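Local coordinates for protein dihydrolipoyl dehydrogenase (Elizabethkingia anophelis NUHP1, PDB 6UZI) that probably catalyses the NAD(+)-dependent oxidation of dihydrolipoyl groups on carrier proteins, using bound FAD and a redox-active disulfide, at residues Lys72-Thr77 with Ala397-Asp402; Lys216-Met221 with Lys227-Thr232; Leu309-Asn312 with Tyr317-Gly320; Asp414-Val419 with Glu444-Ile449. All coordinates share one frame; numbering follows the deposited sequence.

Contact 1: Lys72-Thr77 with Ala397-Asp402. With EDO (1,2-ethanediol), chain J.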
loop_
_atom_site.group_PDB
_atom_site.type_symbol
_atom_site.label_atom_id
_atom_site.label_comp_id
_atom_site.label_asym_id
_atom_site.label_seq_id
_atom_site.Cartn_x
_atom_site.Cartn_y
_atom_site.Cartn_z
ATOM N N LYS A 72 -0.697 21.963 7.421
ATOM C CA LYS A 72 -1.539 23.151 7.404
ATOM C C LYS A 72 -2.946 22.872 7.919
ATOM O O LYS A 72 -3.596 23.785 8.432
ATOM C CB LYS A 72 -1.603 23.731 5.985
ATOM C CG LYS A 72 -2.209 25.127 5.907
ATOM C CD LYS A 72 -2.134 25.736 4.508
ATOM C CE LYS A 72 -2.979 24.960 3.503
ATOM N NZ LYS A 72 -3.230 25.714 2.235
ATOM N N HIS A 73 -3.435 21.632 7.801
ATOM C CA HIS A 73 -4.840 21.351 8.047
ATOM C C HIS A 73 -5.125 20.288 9.092
ATOM O O HIS A 73 -6.241 20.277 9.627
ATOM C CB HIS A 73 -5.533 20.929 6.742
ATOM C CG HIS A 73 -5.662 22.041 5.752
ATOM N ND1 HIS A 73 -5.577 21.839 4.392
ATOM C CD2 HIS A 73 -5.866 23.369 5.924
ATOM C CE1 HIS A 73 -5.719 22.994 3.769
ATOM N NE2 HIS A 73 -5.896 23.939 4.676
ATOM N N THR A 74 -4.171 19.408 9.414
ATOM C CA THR A 74 -4.453 18.298 10.314
ATOM C C THR A 74 -3.555 18.230 11.540
ATOM O O THR A 74 -3.868 17.468 12.464
ATOM C CB THR A 74 -4.349 16.955 9.574
ATOM O OG1 THR A 74 -2.999 16.745 9.151
ATOM C CG2 THR A 74 -5.247 16.945 8.357
ATOM N N PHE A 75 -2.453 18.985 11.580
ATOM C CA PHE A 75 -1.500 18.835 12.678
ATOM C C PHE A 75 -2.123 19.183 14.028
ATOM O O PHE A 75 -1.836 18.525 15.034
ATOM C CB PHE A 75 -0.258 19.687 12.425
ATOM C CG PHE A 75 0.838 18.959 11.699
ATOM C CD1 PHE A 75 0.572 17.791 11.003
ATOM C CD2 PHE A 75 2.140 19.435 11.729
ATOM C CE1 PHE A 75 1.586 17.121 10.336
ATOM C CE2 PHE A 75 3.154 18.773 11.069
ATOM C CZ PHE A 75 2.879 17.612 10.371
ATOM N N ALA A 76 -2.972 20.213 14.072
ATOM C CA ALA A 76 -3.621 20.571 15.330
ATOM C C ALA A 76 -4.490 19.432 15.846
ATOM O O ALA A 76 -4.450 19.099 17.035
ATOM C CB ALA A 76 -4.453 21.838 15.153
ATOM N N THR A 77 -5.275 18.814 14.957
ATOM C CA THR A 77 -6.076 17.660 15.342
ATOM C C THR A 77 -5.185 16.503 15.776
ATOM O O THR A 77 -5.504 15.781 16.730
ATOM C CB THR A 77 -6.980 17.245 14.175
ATOM O OG1 THR A 77 -7.778 18.359 13.761
ATOM C CG2 THR A 77 -7.904 16.110 14.574
ATOM N N ALA A 397 -8.301 5.864 11.676
ATOM C CA ALA A 397 -7.129 6.146 12.494
ATOM C C ALA A 397 -6.190 7.132 11.815
ATOM O O ALA A 397 -5.545 7.935 12.498
ATOM C CB ALA A 397 -6.394 4.852 12.831
ATOM N N SER A 398 -6.092 7.087 10.485
ATOM C CA SER A 398 -5.183 7.952 9.739
ATOM C C SER A 398 -5.836 9.222 9.205
ATOM O O SER A 398 -5.115 10.125 8.769
ATOM C CB SER A 398 -4.569 7.187 8.560
ATOM O OG SER A 398 -5.496 7.070 7.489
ATOM N N MET A 399 -7.167 9.299 9.212
ATOM C CA MET A 399 -7.981 10.373 8.642
ATOM C C MET A 399 -7.960 10.382 7.120
ATOM O O MET A 399 -8.479 11.319 6.510
ATOM C CB MET A 399 -7.590 11.755 9.176
ATOM C CG MET A 399 -7.665 11.861 10.679
ATOM S SD MET A 399 -7.706 13.569 11.256
ATOM C CE MET A 399 -5.985 13.992 11.124
ATOM N N ASP A 400 -7.415 9.343 6.484
ATOM C CA ASP A 400 -7.458 9.214 5.026
ATOM C C ASP A 400 -8.672 8.361 4.665
ATOM O O ASP A 400 -8.578 7.170 4.364
ATOM C CB ASP A 400 -6.154 8.631 4.497
ATOM C CG ASP A 400 -4.952 9.527 4.785
ATOM O OD1 ASP A 400 -5.097 10.763 4.692
ATOM O OD2 ASP A 400 -3.872 9.003 5.128
ATOM N N THR A 401 -9.841 9.007 4.687
ATOM C CA THR A 401 -11.124 8.322 4.629
ATOM C C THR A 401 -11.848 8.434 3.293
ATOM O O THR A 401 -12.928 7.849 3.147
ATOM C CB THR A 401 -12.038 8.853 5.733
ATOM O OG1 THR A 401 -12.133 10.278 5.616
ATOM C CG2 THR A 401 -11.460 8.504 7.088
ATOM N N ASP A 402 -11.317 9.184 2.331
ATOM C CA ASP A 402 -12.020 9.353 1.064
ATOM C C ASP A 402 -11.894 8.118 0.187
ATOM O O ASP A 402 -10.850 7.461 0.156
ATOM C CB ASP A 402 -11.498 10.569 0.299
ATOM C CG ASP A 402 -11.904 11.882 0.943
ATOM O OD1 ASP A 402 -12.605 11.859 1.981
ATOM O OD2 ASP A 402 -11.517 12.938 0.408
HETATM C C1 EDO J . -6.644 14.131 4.594
HETATM O O1 EDO J . -6.201 15.230 3.772
HETATM C C2 EDO J . -8.175 14.066 4.687
HETATM O O2 EDO J . -8.639 14.374 6.014
#
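Met399 reaches across to Thr74 and Thr77 with the end of its thioether. Its chain leaves with CG anti to the carbonyl carbon (chi1 -57°), runs on nearly straight through chi2 and then bends at chi3 (-79°), which swings the methyl over to Thr74. There CE lies 3.7 Å from Thr74 CB, the two side chains running antiparallel past one another. The sulfur is the second point of touch: Met399 SD stands 4.2 Å from Thr77 CG2, the methyl that Thr77 carries anti to its backbone N. Thr74 turns its hydroxyl to the carbonyl O of Asn70, one helical turn back, so carbon alone meets the methionine. No hydrogen bond crosses between the segments. Next to Met399, Ser398 OG accepts from Asp400 N at 3.1 Å in an ST turn, and a 1,2-ethanediol, probably carried over from crystallisation, hydrogen-bonds through O2 to Met399 O at 3.1 Å. Both segments leave helices here, Thr74 after helix 55-73 and Met399, with positive phi, after helix 393-398. The contact thus joins the FAD-binding part of the chain to the dimerisation domain at the surface, where Arg95, on helix 89-113 of the second subunit, packs on both Thr77 and Met399.

Contact 2: Lys216-Met221 with Lys227-Thr232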
loop_
_atom_site.group_PDB
_atom_site.type_symbol
_atom_site.label_atom_id
_atom_site.label_comp_id
_atom_site.label_asym_id
_atom_site.label_seq_id
_atom_site.Cartn_x
_atom_site.Cartn_y
_atom_site.Cartn_z
ATOM N N LYS A 216 -16.125 14.735 -18.219
ATOM C CA LYS A 216 -15.785 14.186 -16.918
ATOM C C LYS A 216 -14.272 14.034 -16.896
ATOM O O LYS A 216 -13.649 13.867 -17.945
ATOM C CB LYS A 216 -16.501 12.855 -16.650
ATOM C CG LYS A 216 -16.372 11.851 -17.770
ATOM C CD LYS A 216 -17.236 10.623 -17.540
ATOM C CE LYS A 216 -16.886 9.531 -18.561
ATOM N NZ LYS A 216 -17.559 8.208 -18.332
ATOM N N ILE A 217 -13.687 14.074 -15.704
ATOM C CA ILE A 217 -12.240 13.929 -15.608
ATOM C C ILE A 217 -11.856 12.453 -15.675
ATOM O O ILE A 217 -12.668 11.562 -15.416
ATOM C CB ILE A 217 -11.710 14.601 -14.327
ATOM C CG1 ILE A 217 -12.232 13.888 -13.074
ATOM C CG2 ILE A 217 -12.101 16.075 -14.301
ATOM C CD1 ILE A 217 -11.630 14.399 -11.786
ATOM N N ILE A 218 -10.585 12.204 -16.003
ATOM C CA ILE A 218 -10.014 10.878 -16.281
ATOM C C ILE A 218 -11.043 9.986 -16.974
ATOM O O ILE A 218 -11.462 8.958 -16.422
ATOM C CB ILE A 218 -9.428 10.224 -15.013
ATOM C CG1 ILE A 218 -10.423 10.213 -13.844
ATOM C CG2 ILE A 218 -8.147 10.927 -14.612
ATOM C CD1 ILE A 218 -10.075 9.248 -12.744
ATOM N N PRO A 219 -11.495 10.359 -18.177
ATOM C CA PRO A 219 -12.607 9.630 -18.813
ATOM C C PRO A 219 -12.269 8.216 -19.274
ATOM O O PRO A 219 -13.197 7.454 -19.577
ATOM C CB PRO A 219 -12.968 10.529 -20.001
ATOM C CG PRO A 219 -11.683 11.212 -20.334
ATOM C CD PRO A 219 -11.012 11.469 -19.018
ATOM N N GLY A 220 -10.993 7.839 -19.344
ATOM C CA GLY A 220 -10.663 6.497 -19.771
ATOM C C GLY A 220 -10.762 5.445 -18.699
ATOM O O GLY A 220 -10.594 4.255 -18.977
ATOM N N MET A 221 -11.062 5.854 -17.474
ATOM C CA MET A 221 -11.152 4.945 -16.351
ATOM C C MET A 221 -12.624 4.689 -16.038
ATOM O O MET A 221 -13.528 5.184 -16.717
ATOM C CB MET A 221 -10.401 5.519 -15.150
ATOM C CG MET A 221 -8.940 5.794 -15.444
ATOM S SD MET A 221 -7.931 6.104 -13.987
ATOM C CE MET A 221 -7.845 4.442 -13.313
ATOM N N LYS A 227 -16.260 9.991 -11.114
ATOM C CA LYS A 227 -17.160 10.702 -10.214
ATOM C C LYS A 227 -16.491 10.968 -8.869
ATOM O O LYS A 227 -16.507 12.098 -8.366
ATOM C CB LYS A 227 -18.445 9.882 -10.056
ATOM C CG LYS A 227 -19.572 10.545 -9.300
ATOM C CD LYS A 227 -20.876 9.799 -9.540
ATOM C CE LYS A 227 -21.906 10.107 -8.463
ATOM N NZ LYS A 227 -21.525 9.496 -7.160
ATOM N N GLU A 228 -15.903 9.931 -8.268
ATOM C CA GLU A 228 -15.307 10.066 -6.940
ATOM C C GLU A 228 -14.075 10.970 -6.943
ATOM O O GLU A 228 -13.834 11.690 -5.968
ATOM C CB GLU A 228 -14.970 8.690 -6.384
ATOM C CG GLU A 228 -16.206 7.886 -6.079
ATOM C CD GLU A 228 -16.938 8.408 -4.858
ATOM O OE1 GLU A 228 -16.265 8.913 -3.934
ATOM O OE2 GLU A 228 -18.183 8.328 -4.825
ATOM N N LEU A 229 -13.272 10.941 -8.011
ATOM C CA LEU A 229 -12.093 11.802 -8.037
ATOM C C LEU A 229 -12.488 13.270 -8.113
ATOM O O LEU A 229 -11.958 14.100 -7.367
ATOM C CB LEU A 229 -11.177 11.442 -9.208
ATOM C CG LEU A 229 -9.851 12.222 -9.265
ATOM C CD1 LEU A 229 -9.053 12.060 -7.971
ATOM C CD2 LEU A 229 -9.012 11.808 -10.463
ATOM N N GLN A 230 -13.451 13.606 -8.970
ATOM C CA GLN A 230 -13.892 14.995 -9.029
ATOM C C GLN A 230 -14.510 15.421 -7.707
ATOM O O GLN A 230 -14.310 16.554 -7.261
ATOM C CB GLN A 230 -14.869 15.208 -10.185
ATOM C CG GLN A 230 -15.167 16.683 -10.452
ATOM C CD GLN A 230 -16.261 16.895 -11.485
ATOM O OE1 GLN A 230 -16.618 15.982 -12.228
ATOM N NE2 GLN A 230 -16.790 18.110 -11.541
ATOM N N LYS A 231 -15.244 14.513 -7.057
ATOM C CA LYS A 231 -15.860 14.817 -5.765
ATOM C C LYS A 231 -14.815 15.150 -4.697
ATOM O O LYS A 231 -14.977 16.114 -3.939
ATOM C CB LYS A 231 -16.721 13.634 -5.322
ATOM C CG LYS A 231 -17.429 13.814 -3.999
ATOM C CD LYS A 231 -18.229 12.564 -3.663
ATOM C CE LYS A 231 -18.298 12.354 -2.157
ATOM N NZ LYS A 231 -19.079 11.145 -1.750
ATOM N N THR A 232 -13.716 14.391 -4.645
ATOM C CA THR A 232 -12.728 14.621 -3.596
ATOM C C THR A 232 -11.829 15.801 -3.941
ATOM O O THR A 232 -11.434 16.565 -3.056
ATOM C CB THR A 232 -11.901 13.339 -3.336
ATOM O OG1 THR A 232 -10.925 13.580 -2.311
ATOM C CG2 THR A 232 -11.179 12.858 -4.589
HETATM O O HOH W 1 -15.722 13.681 -13.610
#
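Ile217 and Ile218 lie against Leu229 and Gln230 where the loop after strand 207-211 leads into helix 223-236, a strand-loop-helix connection of the Rossmann-type domain that probably binds NAD(+). The two isoleucines come at the helix differently. Ile217 slants across Gln230, resting its terminal methyl on the helix backbone: CD1 is 3.4 Å from Gln230 N and 3.7 Å from Gln230 CB. The same methyl also reaches Leu229, with CD1 3.8 Å from Leu229 CG, so it sits where these two neighbouring side chains leave the helix. Ile218 instead meets Leu229 crosswise, its CD1 ending 3.6 Å from Leu229 CD2. In both isoleucines CG1 lies between the backbone N and the carbonyl carbon (chi1 65° in Ile217, 52° in Ile218), and the nearly straight chi2 then carries CD1 out to the helix. Leu229 CD2 is shared by both isoleucine methyls.

The pair of isoleucines is covered from other directions as well. Val192 and Leu195 of helix 192-203 pack on Ile218, and Phe240 of strand 239-241 packs on Ile217 and Gln230. Ile217 also touches Glu212, predicted to bind NAD(+).

Polar contact across the segments is made through solvent. The extended Gln230 side chain carries its amide to within one water of the loop backbone: the water accepts from Ile217 N at 2.9 Å and donates to Gln230 OE1 at 2.8 Å.

Contact 3: Leu309-Asn312 with Tyr317-Gly320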
loop_
_atom_site.group_PDB
_atom_site.type_symbol
_atom_site.label_atom_id
_atom_site.label_comp_id
_atom_site.label_asym_id
_atom_site.label_seq_id
_atom_site.Cartn_x
_atom_site.Cartn_y
_atom_site.Cartn_z
ATOM N N LEU A 309 5.060 -7.101 -31.510
ATOM C CA LEU A 309 5.614 -5.747 -31.472
ATOM C C LEU A 309 6.612 -5.510 -32.607
ATOM O O LEU A 309 7.550 -4.718 -32.476
ATOM C CB LEU A 309 6.257 -5.466 -30.112
ATOM C CG LEU A 309 5.257 -5.481 -28.955
ATOM C CD1 LEU A 309 5.951 -5.286 -27.617
ATOM C CD2 LEU A 309 4.233 -4.394 -29.178
ATOM N N GLN A 310 6.380 -6.168 -33.740
ATOM C CA GLN A 310 7.256 -6.124 -34.901
ATOM C C GLN A 310 6.728 -5.111 -35.911
ATOM O O GLN A 310 5.518 -5.042 -36.155
ATOM C CB GLN A 310 7.325 -7.509 -35.547
ATOM C CG GLN A 310 8.610 -7.852 -36.260
ATOM C CD GLN A 310 8.546 -9.242 -36.871
ATOM O OE1 GLN A 310 7.506 -9.898 -36.823
ATOM N NE2 GLN A 310 9.661 -9.703 -37.425
ATOM N N THR A 311 7.635 -4.328 -36.495
ATOM C CA THR A 311 7.267 -3.407 -37.564
ATOM C C THR A 311 7.141 -4.167 -38.882
ATOM O O THR A 311 7.256 -5.394 -38.939
ATOM C CB THR A 311 8.291 -2.284 -37.712
ATOM O OG1 THR A 311 9.480 -2.802 -38.316
ATOM C CG2 THR A 311 8.647 -1.708 -36.369
ATOM N N ASN A 312 6.896 -3.432 -39.966
ATOM C CA ASN A 312 6.870 -4.078 -41.273
ATOM C C ASN A 312 8.263 -4.534 -41.697
ATOM O O ASN A 312 8.393 -5.449 -42.520
ATOM C CB ASN A 312 6.254 -3.153 -42.319
ATOM C CG ASN A 312 6.867 -1.772 -42.325
ATOM O OD1 ASN A 312 7.298 -1.252 -41.297
ATOM N ND2 ASN A 312 6.939 -1.183 -43.505
ATOM N N TYR A 317 11.780 -3.656 -34.136
ATOM C CA TYR A 317 10.655 -3.701 -33.216
ATOM C C TYR A 317 10.442 -2.329 -32.593
ATOM O O TYR A 317 11.294 -1.441 -32.666
ATOM C CB TYR A 317 10.893 -4.739 -32.113
ATOM C CG TYR A 317 10.981 -6.167 -32.596
ATOM C CD1 TYR A 317 12.103 -6.628 -33.279
ATOM C CD2 TYR A 317 9.954 -7.069 -32.338
ATOM C CE1 TYR A 317 12.188 -7.940 -33.710
ATOM C CE2 TYR A 317 10.031 -8.374 -32.762
ATOM C CZ TYR A 317 11.147 -8.811 -33.444
ATOM O OH TYR A 317 11.215 -10.122 -33.862
ATOM N N ALA A 318 9.303 -2.171 -31.931
ATOM C CA ALA A 318 8.982 -0.897 -31.309
ATOM C C ALA A 318 8.126 -1.149 -30.081
ATOM O O ALA A 318 7.244 -2.014 -30.097
ATOM C CB ALA A 318 8.271 0.025 -32.295
ATOM N N ILE A 319 8.387 -0.377 -29.021
ATOM C CA ILE A 319 7.760 -0.564 -27.718
ATOM C C ILE A 319 7.390 0.791 -27.136
ATOM O O ILE A 319 7.862 1.838 -27.584
ATOM C CB ILE A 319 8.689 -1.286 -26.712
ATOM C CG1 ILE A 319 9.960 -0.455 -26.514
ATOM C CG2 ILE A 319 9.005 -2.708 -27.157
ATOM C CD1 ILE A 319 10.919 -1.017 -25.508
ATOM N N GLY A 320 6.541 0.754 -26.111
ATOM C CA GLY A 320 6.345 1.919 -25.268
ATOM C C GLY A 320 5.372 2.931 -25.848
ATOM O O GLY A 320 4.462 2.598 -26.609
#
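A chi1 of -64° sets CG of Tyr317 anti to its carbonyl carbon, while Gln310 has CG anti to its backbone N (chi1 -150°) and continues in an extended chain; together these torsions bring the glutamine slanting across the tyrosine. Gln310 CG comes over one face of the ring, offset toward the rim, in a CH-pi contact 4.1 Å from the ring centroid. Further out, the amide and ring planes are almost parallel, 12° apart. Pro314 O, accepting from Gln310 NE2, helps to hold the amide there.

Between the two segments the backbones make a single bridge, pairing Gln310 with Tyr317. Ala318 N donates to Leu309 O at 3.1 Å, and the same oxygen receives a CA-H...O contact from Tyr317 CA at 3.4 Å. Leu309 adds an apolar touch at the far end, where the Leu309 and Ile319 side chains meet nearly perpendicular, Leu309 CD1 4.0 Å from Ile319 CG2. On the other side of the bridge, Thr311 CG2 lies 4.4 Å from Ala318 CB, with Thr311 OG1 bonded to the carbonyl O of Ile316.

Helix 329-343 packs on this region, Val339 touching both Tyr317 and Ile319. Strand 316-318 is the last of a parallel five-stranded sheet beside strand 148-150, and it runs into Gly320, which touches the FAD. Ile319 also packs against Gly22 and Gly23 of the dinucleotide-binding turn. Such a strand end bordering the cofactor is characteristic of the FAD domain in this family of pyridine nucleotide-disulfide oxidoreductases.

Contact 4: Asp414-Val419 with Glu444-Ile449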
loop_
_atom_site.group_PDB
_atom_site.type_symbol
_atom_site.label_atom_id
_atom_site.label_comp_id
_atom_site.label_asym_id
_atom_site.label_seq_id
_atom_site.Cartn_x
_atom_site.Cartn_y
_atom_site.Cartn_z
ATOM N N ASP A 414 -19.028 -15.610 -11.471
ATOM C CA ASP A 414 -18.464 -14.837 -10.361
ATOM C C ASP A 414 -17.020 -14.412 -10.610
ATOM O O ASP A 414 -16.369 -13.863 -9.705
ATOM C CB ASP A 414 -18.569 -15.600 -9.028
ATOM C CG ASP A 414 -18.494 -14.680 -7.809
ATOM O OD1 ASP A 414 -18.972 -13.526 -7.894
ATOM O OD2 ASP A 414 -17.983 -15.119 -6.756
ATOM N N GLU A 415 -16.498 -14.631 -11.815
ATOM C CA GLU A 415 -15.129 -14.234 -12.105
ATOM C C GLU A 415 -15.014 -12.718 -12.109
ATOM O O GLU A 415 -15.823 -12.021 -12.730
ATOM C CB GLU A 415 -14.683 -14.799 -13.449
ATOM C CG GLU A 415 -13.291 -14.363 -13.865
ATOM C CD GLU A 415 -12.853 -14.969 -15.188
ATOM O OE1 GLU A 415 -13.637 -15.734 -15.796
ATOM O OE2 GLU A 415 -11.705 -14.708 -15.603
ATOM N N ILE A 416 -13.995 -12.212 -11.420
ATOM C CA ILE A 416 -13.742 -10.780 -11.376
ATOM C C ILE A 416 -13.329 -10.290 -12.756
ATOM O O ILE A 416 -12.370 -10.798 -13.354
ATOM C CB ILE A 416 -12.662 -10.465 -10.334
ATOM C CG1 ILE A 416 -13.180 -10.748 -8.921
ATOM C CG2 ILE A 416 -12.166 -9.037 -10.497
ATOM C CD1 ILE A 416 -12.156 -10.528 -7.846
ATOM N N LEU A 417 -14.046 -9.286 -13.265
ATOM C CA LEU A 417 -13.759 -8.719 -14.575
ATOM C C LEU A 417 -13.066 -7.360 -14.518
ATOM O O LEU A 417 -12.438 -6.966 -15.506
ATOM C CB LEU A 417 -15.056 -8.600 -15.387
ATOM C CG LEU A 417 -15.851 -9.889 -15.601
ATOM C CD1 LEU A 417 -17.115 -9.595 -16.375
ATOM C CD2 LEU A 417 -15.024 -10.919 -16.350
ATOM N N GLY A 418 -13.155 -6.645 -13.398
ATOM C CA GLY A 418 -12.497 -5.359 -13.236
ATOM C C GLY A 418 -12.549 -4.881 -11.799
ATOM O O GLY A 418 -13.550 -5.099 -11.110
ATOM N N VAL A 419 -11.477 -4.241 -11.330
ATOM C CA VAL A 419 -11.368 -3.727 -9.966
ATOM C C VAL A 419 -10.938 -2.273 -10.055
ATOM O O VAL A 419 -9.940 -1.959 -10.709
ATOM C CB VAL A 419 -10.364 -4.546 -9.126
ATOM C CG1 VAL A 419 -10.286 -4.034 -7.696
ATOM C CG2 VAL A 419 -10.758 -6.010 -9.114
ATOM N N GLU A 444 -15.800 -14.484 -4.851
ATOM C CA GLU A 444 -15.804 -15.364 -3.695
ATOM C C GLU A 444 -14.384 -15.744 -3.286
ATOM O O GLU A 444 -14.080 -15.841 -2.091
ATOM C CB GLU A 444 -16.629 -16.610 -4.009
ATOM C CG GLU A 444 -16.725 -17.601 -2.873
ATOM C CD GLU A 444 -17.619 -18.750 -3.232
ATOM O OE1 GLU A 444 -18.091 -18.778 -4.390
ATOM O OE2 GLU A 444 -17.851 -19.618 -2.369
ATOM N N ASP A 445 -13.505 -15.980 -4.266
ATOM C CA ASP A 445 -12.122 -16.325 -3.949
ATOM C C ASP A 445 -11.482 -15.255 -3.078
ATOM O O ASP A 445 -10.928 -15.550 -2.012
ATOM C CB ASP A 445 -11.308 -16.510 -5.229
ATOM C CG ASP A 445 -11.618 -17.810 -5.943
ATOM O OD1 ASP A 445 -12.176 -18.733 -5.306
ATOM O OD2 ASP A 445 -11.288 -17.909 -7.144
ATOM N N ILE A 446 -11.561 -13.999 -3.517
ATOM C CA ILE A 446 -10.959 -12.899 -2.774
ATOM C C ILE A 446 -11.670 -12.694 -1.445
ATOM O O ILE A 446 -11.042 -12.360 -0.434
ATOM C CB ILE A 446 -10.971 -11.626 -3.642
ATOM C CG1 ILE A 446 -10.150 -11.871 -4.906
ATOM C CG2 ILE A 446 -10.439 -10.421 -2.872
ATOM C CD1 ILE A 446 -8.740 -12.358 -4.624
ATOM N N ALA A 447 -12.986 -12.906 -1.420
ATOM C CA ALA A 447 -13.751 -12.693 -0.199
ATOM C C ALA A 447 -13.350 -13.642 0.924
ATOM O O ALA A 447 -13.509 -13.295 2.099
ATOM C CB ALA A 447 -15.239 -12.858 -0.499
ATOM N N ARG A 448 -12.775 -14.797 0.598
ATOM C CA ARG A 448 -12.444 -15.810 1.588
ATOM C C ARG A 448 -10.979 -15.795 1.993
ATOM O O ARG A 448 -10.585 -16.570 2.871
ATOM C CB ARG A 448 -12.825 -17.194 1.064
ATOM C CG ARG A 448 -14.322 -17.419 1.050
ATOM C CD ARG A 448 -14.688 -18.785 0.510
ATOM N NE ARG A 448 -16.137 -18.963 0.488
ATOM C CZ ARG A 448 -16.875 -19.230 1.560
ATOM N NH1 ARG A 448 -16.304 -19.367 2.753
ATOM N NH2 ARG A 448 -18.189 -19.367 1.437
ATOM N N ILE A 449 -10.171 -14.955 1.368
ATOM C CA ILE A 449 -8.746 -14.865 1.655
ATOM C C ILE A 449 -8.523 -13.919 2.824
ATOM O O ILE A 449 -9.176 -12.877 2.928
ATOM C CB ILE A 449 -7.981 -14.411 0.399
ATOM C CG1 ILE A 449 -7.848 -15.575 -0.584
ATOM C CG2 ILE A 449 -6.639 -13.797 0.754
ATOM C CD1 ILE A 449 -7.090 -15.220 -1.823
#
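The carboxylates of Asp414 and Glu444 do not stack: their planes are turned 51° apart and the two side chains cross nearly square-on. What Asp414 meets is the backbone. Its OD2 accepts from Glu444 N at 3.0 Å on the syn side, with the donor 33° out of the carboxylate plane, and lies 3.4 Å from Glu444 CB. CG anti to the backbone N (chi1 -158°) aims the group at the helix. The like charges come no nearer than 4.4 Å, Asp414 OD2 to Glu444 OE1, and each acid has a cationic partner: Lys383 bridges to Asp414 OD1, while Glu444 OE2 forms a salt bridge with Arg448, whose NE-H bond to it is weak at 3.4 Å. Thr468 OG1 also hydrogen-bonds to Asp414 OD2.

In the dimerisation domain this joins the turn leading into strand 416-423, the middle strand of the antiparallel sheet, to the short helix 443-447. Just along the strand, Leu417 and Gly418 both face Leu408 in a classic beta bulge. Deeper in, Ile416 lies roughly perpendicular to Ile446, with Ile416 CD1 3.8 Å from Ile446 CG1. Met437 of helix 426-438 packs on Ile416, and Val435 of the second subunit on Ile446.

Contacts 2 and 3 are buried, contact 4 is partly buried and contact 1 lies at the surface. Both buried contacts tie a loop to the element that follows it in a nucleotide-binding domain, yet contact 2 relies on aliphatic packing with one water, whereas contact 3 has a backbone bridge and a ring face. Contact 1 spans 320 residues and two domains with only apolar touches; contact 4 stays within the dimerisation domain and mixes a carboxylate-amide bond with an isoleucine pair. Contacts 1 and 4 both reach the second subunit. Contacts 1 and 2 touch directly through a probable hydrogen bond between Asp402 OD2 and Thr232 OG1.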